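Local coordinates for protein Alpha/beta fold hydrolase (Pseudomonas aeruginosa, PDB 6I8W) that degrades membrane phospholipids as a membrane-bound phospholipase A and acts as a bacterial virulence factor, at residues 66-71 with 117-122; 82-87 with 295-300; 182-187 with 227-232. All coordinates share one frame; numbering follows the deposited sequence. Where two conformers were deposited one is given.

Contact 1 (66-71 with 117-122); sequences LLIHGF and ERVANF
Leu66 and Val119 make the closest join between strand 64-68 and helix 112-125, with Leu66 CD2 3.6 Å from Val119 CG1. The two side chains meet at a slant, and the methyls of Leu66 divide the work: CD1 turns to Phe122 and lies 3.9 Å from CE2, close to the ring plane and at its edge. A first torsion with CG anti to the backbone N (chi1 175°) carries this fork toward the helix. Val119 CG1 is shared, since Ile68 CD1 also reaches it, tip to tip, at 4.0 Å. All four residues are buried. Tyr146 and Ile142 of helix 138-149 press on Val119 as well, while Tyr54 meets the Phe122 ring edge-to-face.

The other flank of the helix is polar and partly exposed. There Glu117 forms a salt bridge with Arg149 and a hydrogen bond with His150, and Arg118 bonds to Ser109 O, all without involving the strand.

This is a worked example of the beta-alpha-beta crossover of the alpha/beta hydrolase fold: helix 112-125 links parallel strands 90-94 and 131-136 and passes over strand 64-68, which lies between them in the sheet. The short axes run nearly antiparallel (152°) and come within 11.4 Å.

Backbone hydrogen bonds to Val92, Ala134 and Asn136 hold the strand in its sheet, while the side chains facing the helix are hydrocarbon and make no hydrogen bond to it. Between these two segments, then, the fit rests on the shape of methyls and a ring edge.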
loop_
_atom_site.group_PDB
_atom_site.type_symbol
_atom_site.label_atom_id
_atom_site.label_comp_id
_atom_site.label_asym_id
_atom_site.label_seq_id
_atom_site.Cartn_x
_atom_site.Cartn_y
_atom_site.Cartn_z
ATOM N N LEU A 66 -6.324 -3.508 -9.889
ATOM C CA LEU A 66 -5.467 -2.378 -9.535
ATOM C C LEU A 66 -5.304 -2.324 -8.021
ATOM O O LEU A 66 -6.286 -2.184 -7.278
ATOM C CB LEU A 66 -6.063 -1.062 -10.068
ATOM C CG LEU A 66 -5.342 0.223 -9.664
ATOM C CD1 LEU A 66 -3.890 0.193 -10.118
ATOM C CD2 LEU A 66 -6.063 1.429 -10.278
ATOM N N LEU A 67 -4.059 -2.414 -7.569
ATOM C CA LEU A 67 -3.746 -2.554 -6.150
ATOM C C LEU A 67 -3.148 -1.268 -5.608
ATOM O O LEU A 67 -2.198 -0.729 -6.188
ATOM C CB LEU A 67 -2.769 -3.728 -5.926
ATOM C CG LEU A 67 -3.093 -5.054 -6.628
ATOM C CD1 LEU A 67 -2.014 -6.111 -6.330
ATOM C CD2 LEU A 67 -4.464 -5.571 -6.197
ATOM N N ILE A 68 -3.674 -0.790 -4.484
ATOM C CA ILE A 68 -3.266 0.520 -3.963
ATOM C C ILE A 68 -2.735 0.395 -2.532
ATOM O O ILE A 68 -3.478 0.056 -1.606
ATOM C CB ILE A 68 -4.445 1.523 -3.978
ATOM C CG1 ILE A 68 -5.155 1.509 -5.341
ATOM C CG2 ILE A 68 -3.967 2.938 -3.603
ATOM C CD1 ILE A 68 -6.409 2.393 -5.377
ATOM N N HIS A 69 -1.452 0.690 -2.358
ATOM C CA HIS A 69 -0.791 0.564 -1.061
ATOM C C HIS A 69 -1.254 1.634 -0.050
ATOM O O HIS A 69 -1.944 2.604 -0.405
ATOM C CB HIS A 69 0.720 0.672 -1.266
ATOM C CG HIS A 69 1.138 2.030 -1.732
ATOM N ND1 HIS A 69 1.224 3.109 -0.874
ATOM C CD2 HIS A 69 1.425 2.511 -2.968
ATOM C CE1 HIS A 69 1.578 4.188 -1.553
ATOM N NE2 HIS A 69 1.709 3.855 -2.830
ATOM N N GLY A 70 -0.817 1.489 1.199
ATOM C CA GLY A 70 -1.211 2.414 2.242
ATOM C C GLY A 70 -0.158 3.459 2.569
ATOM O O GLY A 70 0.809 3.633 1.835
ATOM N N PHE A 71 -0.368 4.165 3.676
ATOM C CA PHE A 71 0.488 5.272 4.074
ATOM C C PHE A 71 1.932 4.820 4.303
ATOM O O PHE A 71 2.175 3.837 4.991
ATOM C CB PHE A 71 -0.050 5.934 5.347
ATOM C CG PHE A 71 0.864 6.991 5.900
ATOM C CD1 PHE A 71 0.869 8.270 5.365
ATOM C CD2 PHE A 71 1.748 6.695 6.927
ATOM C CE1 PHE A 71 1.719 9.250 5.861
ATOM C CE2 PHE A 71 2.610 7.655 7.425
ATOM C CZ PHE A 71 2.596 8.944 6.897
ATOM N N GLU A 117 -8.786 10.806 -7.340
ATOM C CA GLU A 117 -8.885 11.320 -8.703
ATOM C C GLU A 117 -7.611 11.039 -9.519
ATOM O O GLU A 117 -7.691 10.741 -10.708
ATOM C CB GLU A 117 -9.187 12.819 -8.696
ATOM C CG GLU A 117 -10.562 13.119 -8.156
ATOM C CD GLU A 117 -11.608 12.149 -8.687
ATOM O OE1 GLU A 117 -11.781 12.063 -9.923
ATOM O OE2 GLU A 117 -12.244 11.456 -7.863
ATOM N N ARG A 118 -6.446 11.126 -8.885
ATOM C CA ARG A 118 -5.199 10.778 -9.563
ATOM C C ARG A 118 -5.201 9.299 -9.995
ATOM O O ARG A 118 -4.710 8.959 -11.074
ATOM C CB ARG A 118 -3.986 11.069 -8.657
ATOM C CG ARG A 118 -3.799 12.574 -8.290
ATOM C CD ARG A 118 -2.436 12.825 -7.619
ATOM N NE ARG A 118 -2.235 14.240 -7.299
ATOM C CZ ARG A 118 -2.170 14.734 -6.065
ATOM N NH1 ARG A 118 -2.292 13.921 -5.021
ATOM N NH2 ARG A 118 -1.984 16.043 -5.875
ATOM N N VAL A 119 -5.742 8.423 -9.152
ATOM C CA VAL A 119 -5.764 6.995 -9.470
ATOM C C VAL A 119 -6.684 6.740 -10.667
ATOM O O VAL A 119 -6.352 5.960 -11.563
ATOM C CB VAL A 119 -6.223 6.137 -8.276
ATOM C CG1 VAL A 119 -6.357 4.679 -8.700
ATOM C CG2 VAL A 119 -5.246 6.251 -7.115
ATOM N N ALA A 120 -7.828 7.415 -10.697
ATOM C CA ALA A 120 -8.730 7.304 -11.840
ATOM C C ALA A 120 -8.071 7.833 -13.117
ATOM O O ALA A 120 -8.185 7.224 -14.178
ATOM C CB ALA A 120 -10.021 8.042 -11.573
ATOM N N ASN A 121 -7.385 8.967 -13.016
ATOM C CA ASN A 121 -6.647 9.507 -14.154
ATOM C C ASN A 121 -5.520 8.554 -14.592
ATOM O O ASN A 121 -5.216 8.442 -15.784
ATOM C CB ASN A 121 -6.049 10.882 -13.814
ATOM C CG ASN A 121 -7.108 11.960 -13.629
ATOM O OD1 ASN A 121 -8.238 11.817 -14.080
ATOM N ND2 ASN A 121 -6.737 13.046 -12.951
ATOM N N PHE A 122 -4.896 7.894 -13.625
ATOM C CA PHE A 122 -3.863 6.894 -13.909
ATOM C C PHE A 122 -4.434 5.690 -14.677
ATOM O O PHE A 122 -3.831 5.211 -15.632
ATOM C CB PHE A 122 -3.194 6.424 -12.607
ATOM C CG PHE A 122 -2.356 5.155 -12.754
ATOM C CD1 PHE A 122 -1.047 5.206 -13.224
ATOM C CD2 PHE A 122 -2.875 3.922 -12.388
ATOM C CE1 PHE A 122 -0.275 4.032 -13.335
ATOM C CE2 PHE A 122 -2.113 2.747 -12.505
ATOM C CZ PHE A 122 -0.823 2.806 -12.977
#

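Contact 2 (82-87 with 295-300)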
loop_
_atom_site.group_PDB
_atom_site.type_symbol
_atom_site.label_atom_id
_atom_site.label_comp_id
_atom_site.label_asym_id
_atom_site.label_seq_id
_atom_site.Cartn_x
_atom_site.Cartn_y
_atom_site.Cartn_z
ATOM N N ALA A 82 0.408 -10.755 -5.253
ATOM C CA ALA A 82 0.117 -10.684 -6.683
ATOM C C ALA A 82 0.571 -11.942 -7.419
ATOM O O ALA A 82 0.052 -12.269 -8.479
ATOM C CB ALA A 82 0.809 -9.440 -7.299
ATOM N N ARG A 83 1.527 -12.653 -6.844
ATOM C CA ARG A 83 2.104 -13.821 -7.493
ATOM C C ARG A 83 1.039 -14.830 -7.981
ATOM O O ARG A 83 1.051 -15.226 -9.146
ATOM C CB ARG A 83 3.104 -14.477 -6.538
ATOM C CG ARG A 83 3.746 -15.748 -7.041
ATOM C CD ARG A 83 5.159 -15.839 -6.503
ATOM N NE ARG A 83 5.626 -17.209 -6.262
ATOM C CZ ARG A 83 5.972 -18.072 -7.211
ATOM N NH1 ARG A 83 5.881 -17.729 -8.491
ATOM N NH2 ARG A 83 6.403 -19.288 -6.881
ATOM N N PRO A 84 0.095 -15.244 -7.101
ATOM C CA PRO A 84 -0.882 -16.200 -7.674
ATOM C C PRO A 84 -1.941 -15.558 -8.574
ATOM O O PRO A 84 -2.710 -16.270 -9.206
ATOM C CB PRO A 84 -1.550 -16.817 -6.436
ATOM C CG PRO A 84 -1.424 -15.760 -5.394
ATOM C CD PRO A 84 -0.072 -15.119 -5.638
ATOM N N LEU A 85 -1.985 -14.231 -8.616
ATOM C CA LEU A 85 -2.999 -13.509 -9.376
ATOM C C LEU A 85 -2.619 -13.227 -10.829
ATOM O O LEU A 85 -3.499 -13.071 -11.673
ATOM C CB LEU A 85 -3.316 -12.163 -8.683
ATOM C CG LEU A 85 -3.782 -12.324 -7.239
ATOM C CD1 LEU A 85 -4.042 -10.961 -6.596
ATOM C CD2 LEU A 85 -5.036 -13.179 -7.245
ATOM N N THR A 86 -1.322 -13.128 -11.127
ATOM C CA THR A 86 -0.915 -12.722 -12.469
ATOM C C THR A 86 -1.149 -13.812 -13.521
ATOM O O THR A 86 -1.116 -13.529 -14.715
ATOM C CB THR A 86 0.574 -12.308 -12.518
ATOM O OG1 THR A 86 1.374 -13.321 -11.904
ATOM C CG2 THR A 86 0.793 -11.004 -11.769
ATOM N N GLU A 87 -1.433 -15.035 -13.087
ATOM C CA GLU A 87 -1.771 -16.113 -14.026
ATOM C C GLU A 87 -3.112 -15.851 -14.697
ATOM O O GLU A 87 -3.283 -16.128 -15.877
ATOM C CB GLU A 87 -1.817 -17.472 -13.319
ATOM N N GLU A 295 -2.472 -16.795 1.499
ATOM C CA GLU A 295 -3.747 -16.964 2.178
ATOM C C GLU A 295 -4.714 -15.804 1.867
ATOM O O GLU A 295 -5.887 -16.014 1.562
ATOM C CB GLU A 295 -3.511 -17.094 3.671
ATOM C CG GLU A 295 -4.754 -17.131 4.505
ATOM C CD GLU A 295 -4.432 -17.414 5.952
ATOM O OE1 GLU A 295 -3.263 -17.773 6.232
ATOM O OE2 GLU A 295 -5.333 -17.246 6.808
ATOM N N THR A 296 -4.217 -14.577 1.945
ATOM C CA THR A 296 -5.026 -13.414 1.635
ATOM C C THR A 296 -5.456 -13.421 0.161
ATOM O O THR A 296 -6.596 -13.113 -0.158
ATOM C CB THR A 296 -4.254 -12.084 1.941
ATOM O OG1 THR A 296 -3.785 -12.093 3.298
ATOM C CG2 THR A 296 -5.172 -10.876 1.747
ATOM N N ALA A 297 -4.538 -13.781 -0.728
ATOM C CA ALA A 297 -4.830 -13.857 -2.169
ATOM C C ALA A 297 -5.877 -14.913 -2.473
ATOM O O ALA A 297 -6.652 -14.782 -3.412
ATOM C CB ALA A 297 -3.554 -14.149 -2.968
ATOM N N GLN A 298 -5.859 -15.995 -1.705
ATOM C CA GLN A 298 -6.824 -17.073 -1.909
ATOM C C GLN A 298 -8.235 -16.626 -1.511
ATOM O O GLN A 298 -9.199 -16.939 -2.199
ATOM C CB GLN A 298 -6.428 -18.325 -1.115
ATOM C CG GLN A 298 -5.355 -19.178 -1.774
ATOM C CD GLN A 298 -4.994 -20.382 -0.933
ATOM O OE1 GLN A 298 -5.533 -21.472 -1.131
ATOM N NE2 GLN A 298 -4.091 -20.191 0.025
ATOM N N HIS A 299 -8.354 -15.912 -0.386
ATOM C CA HIS A 299 -9.648 -15.331 0.011
ATOM C C HIS A 299 -10.138 -14.358 -1.066
ATOM O O HIS A 299 -11.314 -14.343 -1.440
ATOM C CB HIS A 299 -9.549 -14.589 1.356
ATOM C CG HIS A 299 -9.581 -15.479 2.561
ATOM N ND1 HIS A 299 -10.617 -16.348 2.829
ATOM C CD2 HIS A 299 -8.724 -15.583 3.608
ATOM C CE1 HIS A 299 -10.387 -16.972 3.970
ATOM N NE2 HIS A 299 -9.247 -16.518 4.470
ATOM N N TYR A 300 -9.223 -13.539 -1.561
ATOM C CA TYR A 300 -9.547 -12.564 -2.606
ATOM C C TYR A 300 -9.964 -13.258 -3.915
ATOM O O TYR A 300 -10.950 -12.860 -4.529
ATOM C CB TYR A 300 -8.355 -11.644 -2.854
ATOM C CG TYR A 300 -8.611 -10.511 -3.820
ATOM C CD1 TYR A 300 -9.794 -9.777 -3.769
ATOM C CD2 TYR A 300 -7.650 -10.147 -4.761
ATOM C CE1 TYR A 300 -10.023 -8.714 -4.652
ATOM C CE2 TYR A 300 -7.865 -9.085 -5.642
ATOM C CZ TYR A 300 -9.054 -8.377 -5.574
ATOM O OH TYR A 300 -9.275 -7.332 -6.440
#
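Leu85 and Tyr300 cross at about a right angle, the leucine meeting the rim of the tyrosine ring rather than lying on a face. Leu85 CD1 is 4.1 Å from Tyr300 CD2 and near the ring plane. The two side chains leave their backbones differently to meet here: in Leu85 the CG is trans to the carbonyl carbon (chi1 -57°), whereas in Tyr300 it is trans to the nitrogen (chi1 -174°). One helical turn earlier, the meeting is blunter. The Pro84 ring presents CG to the CB methyl of Ala297 at 3.6 Å, the closest approach between the two segments, and the small alanine lets the backbones draw to 7.2 Å between Pro84 CA and Ala297 CA.

The turn bearing Pro84 and Leu85 follows the short helix 79-82 and is drawn in by Leu85 N bonding to Ala82 O at 2.8 Å. Phe81 of that helix also touches Ala297, and Val91 of strand 90-94 lies against Leu85, while Leu251 of strand 250-255 supports Tyr300. The contact thus joins the C-terminal helix 293-308 to the connection leading into strand 90-94, in the layer where alpha/beta hydrolases pack their first and last helices on one face of the sheet. Thr86 OG1 ties the same turn to Ala38 O, at the end of the long N-terminal helix 3-38.

Across the joint itself there is no hydrogen bond. Proline ring, alanine methyl, leucine methyl and ring edge offer apolar packing alone, so the hydrogen bonds named for the turn lie within itself and to residues other than those of helix 293-308.

Contact 3 (182-187 with 227-232)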
loop_
_atom_site.group_PDB
_atom_site.type_symbol
_atom_site.label_atom_id
_atom_site.label_comp_id
_atom_site.label_asym_id
_atom_site.label_seq_id
_atom_site.Cartn_x
_atom_site.Cartn_y
_atom_site.Cartn_z
ATOM N N ASN A 182 3.415 8.415 16.762
ATOM C CA ASN A 182 2.970 7.851 15.497
ATOM C C ASN A 182 4.014 6.858 15.012
ATOM O O ASN A 182 5.045 7.250 14.465
ATOM C CB ASN A 182 2.724 8.959 14.460
ATOM C CG ASN A 182 2.128 8.421 13.156
ATOM O OD1 ASN A 182 1.926 7.216 13.001
ATOM N ND2 ASN A 182 1.832 9.325 12.222
ATOM N N PRO A 183 3.762 5.560 15.240
ATOM C CA PRO A 183 4.695 4.522 14.803
ATOM C C PRO A 183 4.856 4.488 13.283
ATOM O O PRO A 183 5.837 3.924 12.803
ATOM C CB PRO A 183 4.049 3.226 15.316
ATOM C CG PRO A 183 3.167 3.665 16.438
ATOM C CD PRO A 183 2.654 5.008 16.035
ATOM N N LEU A 184 3.922 5.085 12.545
ATOM C CA LEU A 184 3.967 5.008 11.082
ATOM C C LEU A 184 4.975 5.986 10.491
ATOM O O LEU A 184 5.320 5.891 9.318
ATOM C CB LEU A 184 2.583 5.257 10.475
ATOM C CG LEU A 184 1.441 4.335 10.936
ATOM C CD1 LEU A 184 0.160 4.624 10.154
ATOM C CD2 LEU A 184 1.812 2.868 10.822
ATOM N N VAL A 185 5.444 6.928 11.307
ATOM C CA VAL A 185 6.466 7.868 10.880
ATOM C C VAL A 185 7.760 7.533 11.617
ATOM O O VAL A 185 7.857 7.699 12.827
ATOM C CB VAL A 185 6.066 9.336 11.158
ATOM C CG1 VAL A 185 7.202 10.257 10.779
ATOM C CG2 VAL A 185 4.812 9.707 10.371
ATOM N N VAL A 186 8.745 7.046 10.874
ATOM C CA VAL A 186 9.972 6.510 11.448
ATOM C C VAL A 186 11.053 7.592 11.516
ATOM O O VAL A 186 11.691 7.899 10.508
ATOM C CB VAL A 186 10.469 5.304 10.622
ATOM C CG1 VAL A 186 11.696 4.689 11.248
ATOM C CG2 VAL A 186 9.357 4.264 10.498
ATOM N N ARG A 187 11.246 8.168 12.705
ATOM C CA ARG A 187 12.174 9.292 12.894
ATOM C C ARG A 187 13.625 8.851 13.084
ATOM O O ARG A 187 14.561 9.533 12.651
ATOM C CB ARG A 187 11.755 10.128 14.108
ATOM C CG ARG A 187 10.313 10.591 14.087
ATOM C CD ARG A 187 10.109 11.704 13.094
ATOM N NE ARG A 187 8.810 12.348 13.259
ATOM C CZ ARG A 187 8.459 13.474 12.645
ATOM N NH1 ARG A 187 9.317 14.081 11.829
ATOM N NH2 ARG A 187 7.256 13.996 12.848
ATOM N N GLN A 227 4.308 15.235 7.018
ATOM C CA GLN A 227 3.524 16.321 6.424
ATOM C C GLN A 227 2.278 15.765 5.722
ATOM O O GLN A 227 1.173 16.287 5.872
ATOM C CB GLN A 227 4.394 17.118 5.447
ATOM C CG GLN A 227 3.648 17.799 4.310
ATOM C CD GLN A 227 4.587 18.598 3.407
ATOM O OE1 GLN A 227 4.228 18.965 2.284
ATOM N NE2 GLN A 227 5.798 18.864 3.895
ATOM N N ILE A 228 2.456 14.689 4.970
ATOM C CA ILE A 228 1.317 14.027 4.351
ATOM C C ILE A 228 0.348 13.516 5.418
ATOM O O ILE A 228 -0.864 13.670 5.278
ATOM C CB ILE A 228 1.751 12.859 3.448
ATOM C CG1 ILE A 228 2.445 13.385 2.190
ATOM C CG2 ILE A 228 0.536 12.020 3.029
ATOM C CD1 ILE A 228 2.919 12.270 1.262
ATOM N N PHE A 229 0.879 12.922 6.485
ATOM C CA PHE A 229 0.022 12.383 7.542
ATOM C C PHE A 229 -0.829 13.497 8.154
ATOM O O PHE A 229 -1.994 13.284 8.497
ATOM C CB PHE A 229 0.842 11.689 8.635
ATOM C CG PHE A 229 0.012 10.810 9.545
ATOM C CD1 PHE A 229 -0.209 9.481 9.229
ATOM C CD2 PHE A 229 -0.570 11.326 10.695
ATOM C CE1 PHE A 229 -0.985 8.673 10.056
ATOM C CE2 PHE A 229 -1.343 10.531 11.523
ATOM C CZ PHE A 229 -1.556 9.202 11.205
ATOM N N GLU A 230 -0.254 14.689 8.264
ATOM C CA GLU A 230 -0.989 15.829 8.807
ATOM C C GLU A 230 -2.132 16.243 7.880
ATOM O O GLU A 230 -3.216 16.600 8.341
ATOM C CB GLU A 230 -0.048 17.006 9.064
ATOM C CG GLU A 230 0.244 17.207 10.533
ATOM C CD GLU A 230 -1.024 17.347 11.355
ATOM O OE1 GLU A 230 -1.749 18.348 11.173
ATOM O OE2 GLU A 230 -1.300 16.446 12.177
ATOM N N GLN A 231 -1.892 16.189 6.573
ATOM C CA GLN A 231 -2.961 16.413 5.603
ATOM C C GLN A 231 -4.063 15.356 5.718
ATOM O O GLN A 231 -5.241 15.664 5.586
ATOM C CB GLN A 231 -2.408 16.422 4.181
ATOM C CG GLN A 231 -1.544 17.629 3.851
ATOM C CD GLN A 231 -1.323 17.752 2.362
ATOM O OE1 GLN A 231 -2.179 17.359 1.572
ATOM N NE2 GLN A 231 -0.170 18.278 1.968
ATOM N N LEU A 232 -3.683 14.104 5.957
ATOM C CA LEU A 232 -4.680 13.046 6.075
ATOM C C LEU A 232 -5.562 13.312 7.298
ATOM O O LEU A 232 -6.754 12.990 7.301
ATOM C CB LEU A 232 -4.019 11.665 6.164
ATOM C CG LEU A 232 -3.254 11.161 4.932
ATOM C CD1 LEU A 232 -2.546 9.854 5.234
ATOM C CD2 LEU A 232 -4.199 10.989 3.744
#
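Asn182 brings its amide nitrogen over the middle of the Phe229 ring, and its path there can be traced outward from CB. CB already points toward helix 208-234, and a first torsion of -175° extends the chain further that way, with CG and the backbone N in an anti relation. Leu173 and Leu177 of helix 172-177 touch this side chain as it goes. At CG the two branches part. OD1 turns back on its own loop and accepts from Leu184 N at 3.0 Å, with an N-H to acceptor angle of 148°; the donor stands well above the carbonyl plane. This closes an Asx turn, overlaid on a type I beta turn from Asn182 to Val185 in which Val185 N bonds to Asn182 O.

The loop and the helix belong to the mainly helical stretch between strands 154-160 and 250-255, the place where lipases of the alpha/beta hydrolase fold commonly carry a lid or cap. A myristic acid is bound nearby, about 4 Å from the Leu184 side chain at nearest atoms.

ND2, the other branch, ends 3.3 Å above the Phe229 ring plane, over its centre and almost evenly spaced from all six carbons; ND2 to Phe229 CE2 is 3.5 Å. Amide and ring planes are 55° apart, so the group is tilted and does not stack flat. With OD1 held by the Asx turn, rotation of the amide is restrained and the nitrogen is kept toward the ring. Leu184 adds an apolar touch, its CD1 coming obliquely within 4.2 Å of Phe229 CE1.

Contacts 1 and 3 lie 19 Å apart between centres yet are joined through Phe71, just beyond strand 64-68: Phe71 CZ is 3.7 Å from Phe229 CD1, and the rings meet edge-to-face. Gly70 and Phe71 touch the bound myristic acid that Leu184 of contact 3 also approaches, so the strand end and the helical stretch border one ligand site. Ile68 of contact 1 touches the probable nucleophile elbow. Contact 2 lies apart from the ligand site. Its centre is 19 Å from that of contact 1, though their nearest atoms are about 4 Å apart, and 30 Å from that of contact 3, across the chain's centre.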